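Local coordinates for prophage pi2 protein 01, integrase (Lactococcus lactis, PDB 3LYS) that probably binds DNA as the core-binding part of a phage integrase, the family of enzymes that cut and rejoin DNA during site-specific recombination, at residues E33-Y38 against H76-A81; K40-N45 against E65-A70; Q84-I87 against R91-K94. The protein carries 1 engineered substitution. All coordinates share one frame; numbering follows the deposited sequence.

Interaction 1: residues E33-Y38 against H76-A81; sequences EQTLKY and HTRVRA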
loop_
_atom_site.group_PDB
_atom_site.type_symbol
_atom_site.label_atom_id
_atom_site.label_comp_id
_atom_site.label_asym_id
_atom_site.label_seq_id
_atom_site.Cartn_x
_atom_site.Cartn_y
_atom_site.Cartn_z
ATOM N N GLU A 33 -6.269 1.541 -8.545
ATOM C CA GLU A 33 -7.491 2.155 -8.059
ATOM C C GLU A 33 -8.101 1.243 -7.006
ATOM O O GLU A 33 -8.640 1.717 -6.005
ATOM C CB GLU A 33 -8.468 2.365 -9.208
ATOM C CG GLU A 33 -7.830 2.928 -10.456
ATOM C CD GLU A 33 -8.833 3.615 -11.357
ATOM O OE1 GLU A 33 -9.254 4.754 -11.024
ATOM O OE2 GLU A 33 -9.210 3.013 -12.393
ATOM N N GLN A 34 -8.000 -0.065 -7.241
ATOM C CA GLN A 34 -8.523 -1.079 -6.317
ATOM C C GLN A 34 -7.724 -1.042 -5.028
ATOM O O GLN A 34 -8.272 -0.983 -3.927
ATOM C CB GLN A 34 -8.412 -2.482 -6.927
ATOM C CG GLN A 34 -8.937 -3.584 -6.016
ATOM C CD GLN A 34 -10.412 -3.402 -5.659
ATOM O OE1 GLN A 34 -11.301 -3.623 -6.485
ATOM N NE2 GLN A 34 -10.673 -2.980 -4.425
ATOM N N THR A 35 -6.414 -1.091 -5.178
ATOM C CA THR A 35 -5.534 -1.047 -4.029
ATOM C C THR A 35 -5.837 0.214 -3.220
ATOM O O THR A 35 -5.816 0.189 -1.993
ATOM C CB THR A 35 -4.080 -1.074 -4.495
ATOM O OG1 THR A 35 -3.826 -2.328 -5.139
ATOM C CG2 THR A 35 -3.142 -0.909 -3.324
ATOM N N LEU A 36 -6.123 1.310 -3.917
ATOM C CA LEU A 36 -6.456 2.559 -3.261
ATOM C C LEU A 36 -7.701 2.332 -2.420
ATOM O O LEU A 36 -7.723 2.621 -1.232
ATOM C CB LEU A 36 -6.735 3.650 -4.292
ATOM C CG LEU A 36 -7.522 4.862 -3.777
ATOM C CD1 LEU A 36 -6.735 5.578 -2.698
ATOM C CD2 LEU A 36 -7.828 5.798 -4.928
ATOM N N LYS A 37 -8.744 1.821 -3.060
ATOM C CA LYS A 37 -10.013 1.528 -2.399
ATOM C C LYS A 37 -9.754 0.694 -1.152
ATOM O O LYS A 37 -10.149 1.063 -0.045
ATOM C CB LYS A 37 -10.922 0.765 -3.372
ATOM C CG LYS A 37 -12.350 0.499 -2.902
ATOM C CD LYS A 37 -13.206 -0.112 -4.031
ATOM C CE LYS A 37 -14.641 -0.371 -3.570
ATOM N NZ LYS A 37 -15.539 -0.808 -4.672
ATOM N N TYR A 38 -9.089 -0.440 -1.347
ATOM C CA TYR A 38 -8.747 -1.329 -0.243
ATOM C C TYR A 38 -8.122 -0.525 0.880
ATOM O O TYR A 38 -8.538 -0.608 2.031
ATOM C CB TYR A 38 -7.748 -2.389 -0.711
ATOM C CG TYR A 38 -8.354 -3.521 -1.500
ATOM C CD1 TYR A 38 -7.610 -4.196 -2.444
ATOM C CD2 TYR A 38 -9.659 -3.955 -1.265
ATOM C CE1 TYR A 38 -8.128 -5.280 -3.130
ATOM C CE2 TYR A 38 -10.189 -5.049 -1.952
ATOM C CZ TYR A 38 -9.398 -5.704 -2.886
ATOM O OH TYR A 38 -9.854 -6.814 -3.557
ATOM N N HIS A 76 -0.218 -5.668 -1.379
ATOM C CA HIS A 76 1.069 -5.402 -0.754
ATOM C C HIS A 76 2.055 -4.797 -1.753
ATOM O O HIS A 76 2.473 -3.641 -1.620
ATOM C CB HIS A 76 1.640 -6.696 -0.167
ATOM C CG HIS A 76 3.068 -6.583 0.265
ATOM N ND1 HIS A 76 3.479 -5.705 1.241
ATOM C CD2 HIS A 76 4.179 -7.251 -0.130
ATOM C CE1 HIS A 76 4.781 -5.836 1.433
ATOM N NE2 HIS A 76 5.228 -6.769 0.613
ATOM N N THR A 77 2.419 -5.575 -2.759
ATOM C CA THR A 77 3.350 -5.094 -3.756
ATOM C C THR A 77 3.083 -3.636 -4.182
ATOM O O THR A 77 3.973 -2.792 -4.087
ATOM C CB THR A 77 3.351 -6.037 -4.978
ATOM O OG1 THR A 77 3.900 -5.357 -6.111
ATOM C CG2 THR A 77 1.961 -6.503 -5.277
ATOM N N ARG A 78 1.859 -3.333 -4.616
ATOM C CA ARG A 78 1.520 -1.975 -5.036
ATOM C C ARG A 78 1.732 -0.937 -3.928
ATOM O O ARG A 78 2.277 0.135 -4.170
ATOM C CB ARG A 78 0.074 -1.914 -5.559
ATOM C CG ARG A 78 -0.087 -2.465 -6.990
ATOM C CD ARG A 78 -1.454 -2.169 -7.605
ATOM N NE ARG A 78 -2.475 -3.153 -7.257
ATOM C CZ ARG A 78 -2.438 -4.436 -7.609
ATOM N NH1 ARG A 78 -3.416 -5.264 -7.247
ATOM N NH2 ARG A 78 -1.419 -4.898 -8.319
ATOM N N VAL A 79 1.315 -1.244 -2.711
ATOM C CA VAL A 79 1.510 -0.301 -1.628
ATOM C C VAL A 79 2.995 -0.102 -1.402
ATOM O O VAL A 79 3.473 1.004 -1.167
ATOM C CB VAL A 79 0.920 -0.818 -0.322
ATOM C CG1 VAL A 79 1.159 0.202 0.777
ATOM C CG2 VAL A 79 -0.562 -1.111 -0.489
ATOM N N ARG A 80 3.724 -1.201 -1.453
ATOM C CA ARG A 80 5.164 -1.157 -1.247
ATOM C C ARG A 80 5.810 -0.161 -2.205
ATOM O O ARG A 80 6.587 0.702 -1.797
ATOM C CB ARG A 80 5.744 -2.561 -1.460
ATOM C CG ARG A 80 7.240 -2.678 -1.257
ATOM C CD ARG A 80 7.641 -4.119 -1.009
ATOM N NE ARG A 80 9.083 -4.258 -1.013
ATOM C CZ ARG A 80 9.900 -3.548 -0.246
ATOM N NH1 ARG A 80 11.217 -3.740 -0.310
ATOM N NH2 ARG A 80 9.404 -2.646 0.588
ATOM N N ALA A 81 5.473 -0.282 -3.484
ATOM C CA ALA A 81 6.030 0.606 -4.487
ATOM C C ALA A 81 5.819 2.077 -4.134
ATOM O O ALA A 81 6.716 2.903 -4.302
ATOM C CB ALA A 81 5.416 0.306 -5.837
#
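Two helical stretches pass each other most closely at T35 and R78, whose CA atoms lie 7.2 Å apart, near the middle of helix 26-42 and of helix 69-88. That spacing suits a small branched residue facing a side chain that can fold back. T35 points its CB at helix 69-88 and uses its two branches for different jobs. Its methyl CG2, anti to the backbone N, packs on V79 CG2 at 3.8 Å, an apolar touch in the protein interior where threonine's methyl supplies an apolar surface while its hydroxyl stays available. The hydroxyl OG1 takes the other direction and meets the arginine. R78 NE donates to T35 OG1 at 2.6 Å, with an N-H...O angle of 146° and the oxygen tilted 21° out of the guanidinium plane, at the edge of the group. A turn about R78 CG-CD (chi3 -85°) brings NE beside the threonine, while the aliphatic R78 CB still lies near T35 CG2 at 4.0 Å. The hydroxyl of this buried residue has two partners, because it also bonds the carbonyl O of G31 one turn back in its own helix. Around this point F12 and F75 pack on T35, and L39 on V79. Such interhelical packing, with one polar link set among apolar side chains, joins two helices of the all-helical, SAM-like N-terminal domain that tyrosine recombinases use as their core-binding unit.

Interaction 2: residues K40-N45 against E65-A70; sequences KTYMPN and ETHAKA
Y42 and H67 both hold their ring carbon CG anti to the carbonyl carbon, with chi1 at -66° and -63°, and the two side chains reach for each other from opposite directions across the surface. The bridge they form belongs to the helical core-binding domain: it ties the last turn of helix 26-42 to the loop between helices 53-64 and 69-88. Because the nearest CA atoms, those of Y42 and T66, are 11.6 Å apart, a long rigid side chain with a polar end is well suited to the task. H67 NE2 donates to Y42 OH at 3.0 Å. The oxygen lies practically in the imidazole plane, although the N-H...O angle of 136° shows that the bond is bent. T66 adds a second, weak hydrogen bond, between its OG1 and Y42 OH at 3.3 Å, either hydroxyl being a possible donor; the same OG1 has a further weak bond to the carbonyl O of F63. The imidazole does double duty as a flat surface, stacking on F63 and meeting the Y38 ring edge-to-face, so aromatic neighbours limit how it can turn while its NE2 edge serves the phenol. Beside the bonded nitrogen, the ring carbon H67 CD2 also comes within 3.4 Å of Y42 OH.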
loop_
_atom_site.group_PDB
_atom_site.type_symbol
_atom_site.label_atom_id
_atom_site.label_comp_id
_atom_site.label_asym_id
_atom_site.label_seq_id
_atom_site.Cartn_x
_atom_site.Cartn_y
_atom_site.Cartn_z
ATOM N N LYS A 40 -8.393 2.538 1.652
ATOM C CA LYS A 40 -9.346 3.374 2.365
ATOM C C LYS A 40 -10.145 2.594 3.392
ATOM O O LYS A 40 -10.530 3.120 4.440
ATOM C CB LYS A 40 -10.293 4.070 1.380
ATOM C CG LYS A 40 -9.627 5.074 0.461
ATOM C CD LYS A 40 -10.669 5.815 -0.347
ATOM C CE LYS A 40 -10.031 6.848 -1.262
ATOM N NZ LYS A 40 -11.045 7.546 -2.108
ATOM N N THR A 41 -10.385 1.328 3.082
ATOM C CA THR A 41 -11.149 0.430 3.954
ATOM C C THR A 41 -10.302 -0.057 5.139
ATOM O O THR A 41 -10.461 0.410 6.263
ATOM C CB THR A 41 -11.639 -0.802 3.162
ATOM O OG1 THR A 41 -12.376 -0.367 2.013
ATOM C CG2 THR A 41 -12.526 -1.660 4.023
ATOM N N TYR A 42 -9.397 -0.993 4.868
ATOM C CA TYR A 42 -8.539 -1.555 5.893
ATOM C C TYR A 42 -7.695 -0.561 6.671
ATOM O O TYR A 42 -7.364 -0.797 7.830
ATOM C CB TYR A 42 -7.647 -2.609 5.274
ATOM C CG TYR A 42 -8.435 -3.788 4.802
ATOM C CD1 TYR A 42 -8.626 -4.887 5.622
ATOM C CD2 TYR A 42 -9.005 -3.799 3.542
ATOM C CE1 TYR A 42 -9.359 -5.972 5.199
ATOM C CE2 TYR A 42 -9.744 -4.878 3.108
ATOM C CZ TYR A 42 -9.915 -5.963 3.939
ATOM O OH TYR A 42 -10.621 -7.059 3.515
HETATM N N MSE A 43 -7.339 0.551 6.046
HETATM C CA MSE A 43 -6.528 1.553 6.721
HETATM C C MSE A 43 -7.151 2.917 6.588
HETATM O O MSE A 43 -6.732 3.717 5.759
HETATM C CB MSE A 43 -5.128 1.589 6.133
HETATM C CG MSE A 43 -4.291 0.388 6.485
HETATM SE SE MSE A 43 -2.528 0.537 5.732
HETATM C CE MSE A 43 -1.802 1.887 6.897
ATOM N N PRO A 44 -8.157 3.208 7.415
ATOM C CA PRO A 44 -8.846 4.497 7.383
ATOM C C PRO A 44 -7.943 5.702 7.634
ATOM O O PRO A 44 -7.070 6.024 6.822
ATOM C CB PRO A 44 -9.911 4.339 8.460
ATOM C CG PRO A 44 -9.215 3.485 9.453
ATOM C CD PRO A 44 -8.605 2.419 8.570
ATOM N N ASN A 45 -8.141 6.372 8.760
ATOM C CA ASN A 45 -7.351 7.556 9.050
ATOM C C ASN A 45 -5.904 7.269 9.426
ATOM O O ASN A 45 -5.264 8.048 10.136
ATOM C CB ASN A 45 -8.035 8.361 10.145
ATOM C CG ASN A 45 -9.419 8.802 9.745
ATOM O OD1 ASN A 45 -9.584 9.561 8.799
ATOM N ND2 ASN A 45 -10.428 8.315 10.457
ATOM N N GLU A 65 -7.601 -12.758 5.419
ATOM C CA GLU A 65 -8.666 -13.638 5.853
ATOM C C GLU A 65 -9.980 -13.424 5.107
ATOM O O GLU A 65 -11.033 -13.845 5.574
ATOM C CB GLU A 65 -8.871 -13.512 7.365
ATOM C CG GLU A 65 -9.060 -12.098 7.858
ATOM C CD GLU A 65 -9.192 -11.999 9.377
ATOM O OE1 GLU A 65 -8.221 -12.313 10.092
ATOM O OE2 GLU A 65 -10.276 -11.609 9.854
ATOM N N THR A 66 -9.917 -12.786 3.942
ATOM C CA THR A 66 -11.107 -12.547 3.122
ATOM C C THR A 66 -10.705 -12.351 1.669
ATOM O O THR A 66 -11.521 -11.965 0.837
ATOM C CB THR A 66 -11.903 -11.279 3.577
ATOM O OG1 THR A 66 -10.993 -10.264 4.032
ATOM C CG2 THR A 66 -12.893 -11.624 4.678
ATOM N N HIS A 67 -9.441 -12.622 1.372
ATOM C CA HIS A 67 -8.925 -12.467 0.021
ATOM C C HIS A 67 -7.942 -13.576 -0.286
ATOM O O HIS A 67 -7.315 -14.127 0.622
ATOM C CB HIS A 67 -8.221 -11.122 -0.109
ATOM C CG HIS A 67 -9.131 -9.957 0.081
ATOM N ND1 HIS A 67 -9.938 -9.479 -0.927
ATOM C CD2 HIS A 67 -9.418 -9.217 1.178
ATOM C CE1 HIS A 67 -10.688 -8.496 -0.460
ATOM N NE2 HIS A 67 -10.392 -8.317 0.814
ATOM N N ALA A 68 -7.797 -13.895 -1.566
ATOM C CA ALA A 68 -6.869 -14.935 -1.974
ATOM C C ALA A 68 -5.426 -14.452 -1.869
ATOM O O ALA A 68 -5.155 -13.246 -1.797
ATOM C CB ALA A 68 -7.173 -15.369 -3.387
ATOM N N LYS A 69 -4.501 -15.407 -1.852
ATOM C CA LYS A 69 -3.078 -15.093 -1.746
ATOM C C LYS A 69 -2.683 -14.152 -2.884
ATOM O O LYS A 69 -2.208 -13.039 -2.652
ATOM C CB LYS A 69 -2.245 -16.390 -1.798
ATOM C CG LYS A 69 -0.762 -16.230 -1.434
ATOM C CD LYS A 69 -0.010 -17.555 -1.576
ATOM C CE LYS A 69 1.461 -17.442 -1.184
ATOM N NZ LYS A 69 1.650 -17.091 0.252
ATOM N N ALA A 70 -2.901 -14.591 -4.116
ATOM C CA ALA A 70 -2.561 -13.763 -5.265
ATOM C C ALA A 70 -3.075 -12.327 -5.089
ATOM O O ALA A 70 -2.367 -11.364 -5.374
ATOM C CB ALA A 70 -3.140 -14.381 -6.544
#

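Interaction 3: residues Q84-I87 against R91-K94; sequences QCLI and RLQK. Engineered in segment 84-87: C85 (natural residue Pro).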
loop_
_atom_site.group_PDB
_atom_site.type_symbol
_atom_site.label_atom_id
_atom_site.label_comp_id
_atom_site.label_asym_id
_atom_site.label_seq_id
_atom_site.Cartn_x
_atom_site.Cartn_y
_atom_site.Cartn_z
ATOM N N GLN A 84 8.274 3.280 -1.542
ATOM C CA GLN A 84 9.628 3.431 -2.060
ATOM C C GLN A 84 9.994 4.881 -2.359
ATOM O O GLN A 84 10.943 5.413 -1.791
ATOM C CB GLN A 84 9.803 2.617 -3.336
ATOM C CG GLN A 84 9.544 1.151 -3.162
ATOM C CD GLN A 84 10.376 0.548 -2.046
ATOM O OE1 GLN A 84 10.083 0.746 -0.860
ATOM N NE2 GLN A 84 11.424 -0.191 -2.416
ATOM N N CYS A 85 9.249 5.512 -3.259
ATOM C CA CYS A 85 9.532 6.891 -3.611
ATOM C C CYS A 85 9.516 7.710 -2.330
ATOM O O CYS A 85 10.284 8.655 -2.168
ATOM C CB CYS A 85 8.498 7.436 -4.621
ATOM S SG CYS A 85 9.138 8.752 -5.759
ATOM N N LEU A 86 8.665 7.333 -1.391
ATOM C CA LEU A 86 8.596 8.080 -0.145
ATOM C C LEU A 86 9.921 7.969 0.600
ATOM O O LEU A 86 10.360 8.910 1.262
ATOM C CB LEU A 86 7.449 7.554 0.711
ATOM C CG LEU A 86 6.710 8.588 1.563
ATOM C CD1 LEU A 86 6.324 9.822 0.754
ATOM C CD2 LEU A 86 5.481 7.908 2.108
ATOM N N ILE A 87 10.568 6.818 0.478
ATOM C CA ILE A 87 11.853 6.607 1.127
ATOM C C ILE A 87 12.942 7.344 0.348
ATOM O O ILE A 87 13.692 8.153 0.905
ATOM C CB ILE A 87 12.217 5.109 1.159
ATOM C CG1 ILE A 87 11.227 4.336 2.046
ATOM C CG2 ILE A 87 13.656 4.932 1.642
ATOM C CD1 ILE A 87 11.268 4.714 3.524
ATOM N N ARG A 91 11.528 11.272 2.824
ATOM C CA ARG A 91 10.417 11.799 3.596
ATOM C C ARG A 91 9.980 10.752 4.607
ATOM O O ARG A 91 9.381 11.074 5.627
ATOM C CB ARG A 91 9.251 12.184 2.685
ATOM C CG ARG A 91 9.292 13.629 2.230
ATOM C CD ARG A 91 8.631 13.797 0.880
ATOM N NE ARG A 91 7.200 13.558 0.944
ATOM C CZ ARG A 91 6.358 13.737 -0.068
ATOM N NH1 ARG A 91 5.068 13.485 0.106
ATOM N NH2 ARG A 91 6.798 14.165 -1.245
ATOM N N LEU A 92 10.286 9.491 4.324
ATOM C CA LEU A 92 9.936 8.414 5.239
ATOM C C LEU A 92 11.216 7.734 5.671
ATOM O O LEU A 92 12.041 7.363 4.836
ATOM C CB LEU A 92 9.020 7.392 4.565
ATOM C CG LEU A 92 8.470 6.271 5.458
ATOM C CD1 LEU A 92 7.659 6.877 6.599
ATOM C CD2 LEU A 92 7.604 5.321 4.633
ATOM N N GLN A 93 11.379 7.565 6.980
ATOM C CA GLN A 93 12.576 6.926 7.516
ATOM C C GLN A 93 12.748 5.442 7.230
ATOM O O GLN A 93 13.700 5.045 6.558
ATOM C CB GLN A 93 12.657 7.160 9.020
ATOM C CG GLN A 93 13.314 8.469 9.341
ATOM C CD GLN A 93 14.439 8.775 8.362
ATOM O OE1 GLN A 93 14.188 9.253 7.254
ATOM N NE2 GLN A 93 15.683 8.478 8.758
ATOM N N LYS A 94 11.836 4.627 7.755
ATOM C CA LYS A 94 11.911 3.185 7.561
ATOM C C LYS A 94 10.738 2.558 6.824
ATOM O O LYS A 94 9.575 2.724 7.196
ATOM C CB LYS A 94 12.111 2.491 8.910
ATOM C CG LYS A 94 11.529 3.237 10.111
ATOM C CD LYS A 94 11.979 2.600 11.431
ATOM C CE LYS A 94 11.345 3.302 12.619
ATOM N NZ LYS A 94 11.718 2.689 13.924
#
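L86 and L92 make the close-packed side of this contact, where the chain folds back at the C-terminal end of the last helix of the helical core-binding domain and lays the loop residues 91-94 against the final turns of helix 69-88. One carbonyl fastens the turn. L86 O accepts from R91 N and from L92 N, each at 3.1 Å; R91 N comes almost straight at the oxygen, whereas L92 N approaches from above the carbonyl plane, 48° out of it. Next to these bonds L86 CG packs on L92 CB at 4.0 Å, and I87 CD1 meets the same L92 CB at 3.6 Å. The CB bond of I87 leads away from the loop, but its longer CG1-CD1 arm, with chi2 at -65°, turns the terminal methyl back toward L92. Leucine fits the inner positions, since L86 also touches I48 and Y11, and L92 packs on I4. The outer side is looser. Q93 and K94 are exposed, aim their CB atoms away from the helix and give up little surface to it, as suits a polar amide and a charged ammonium group that can face solvent. R91 stands at the boundary between the two: its NH2 forms a salt bridge with E89 OE1, while L86 CD1 sits over one face of its guanidinium, 3.8 Å from R91 NE.

Overall arrangement
All three contacts involve helix 69-88 or the loop leading into it, and interactions 1 and 2 share helix 26-42 as well. Along the chain, residues 40-45 and 65-70 fall between the two segments of interaction 1, while interaction 3 follows as a short, local closure. The centres of interactions 1 and 2 are about 10 Å apart, and the two touch where Y38 OH packs against H67 CE1. The centre of interaction 3 is about 16 Å from that of interaction 1 and about 22 Å from that of interaction 2, and interactions 2 and 3 lie on opposite sides of the chain's centre. Contacts thus lie at the long last helix's middle, just before its start and at its C-terminal end, in a compact helical domain consistent with DNA binding.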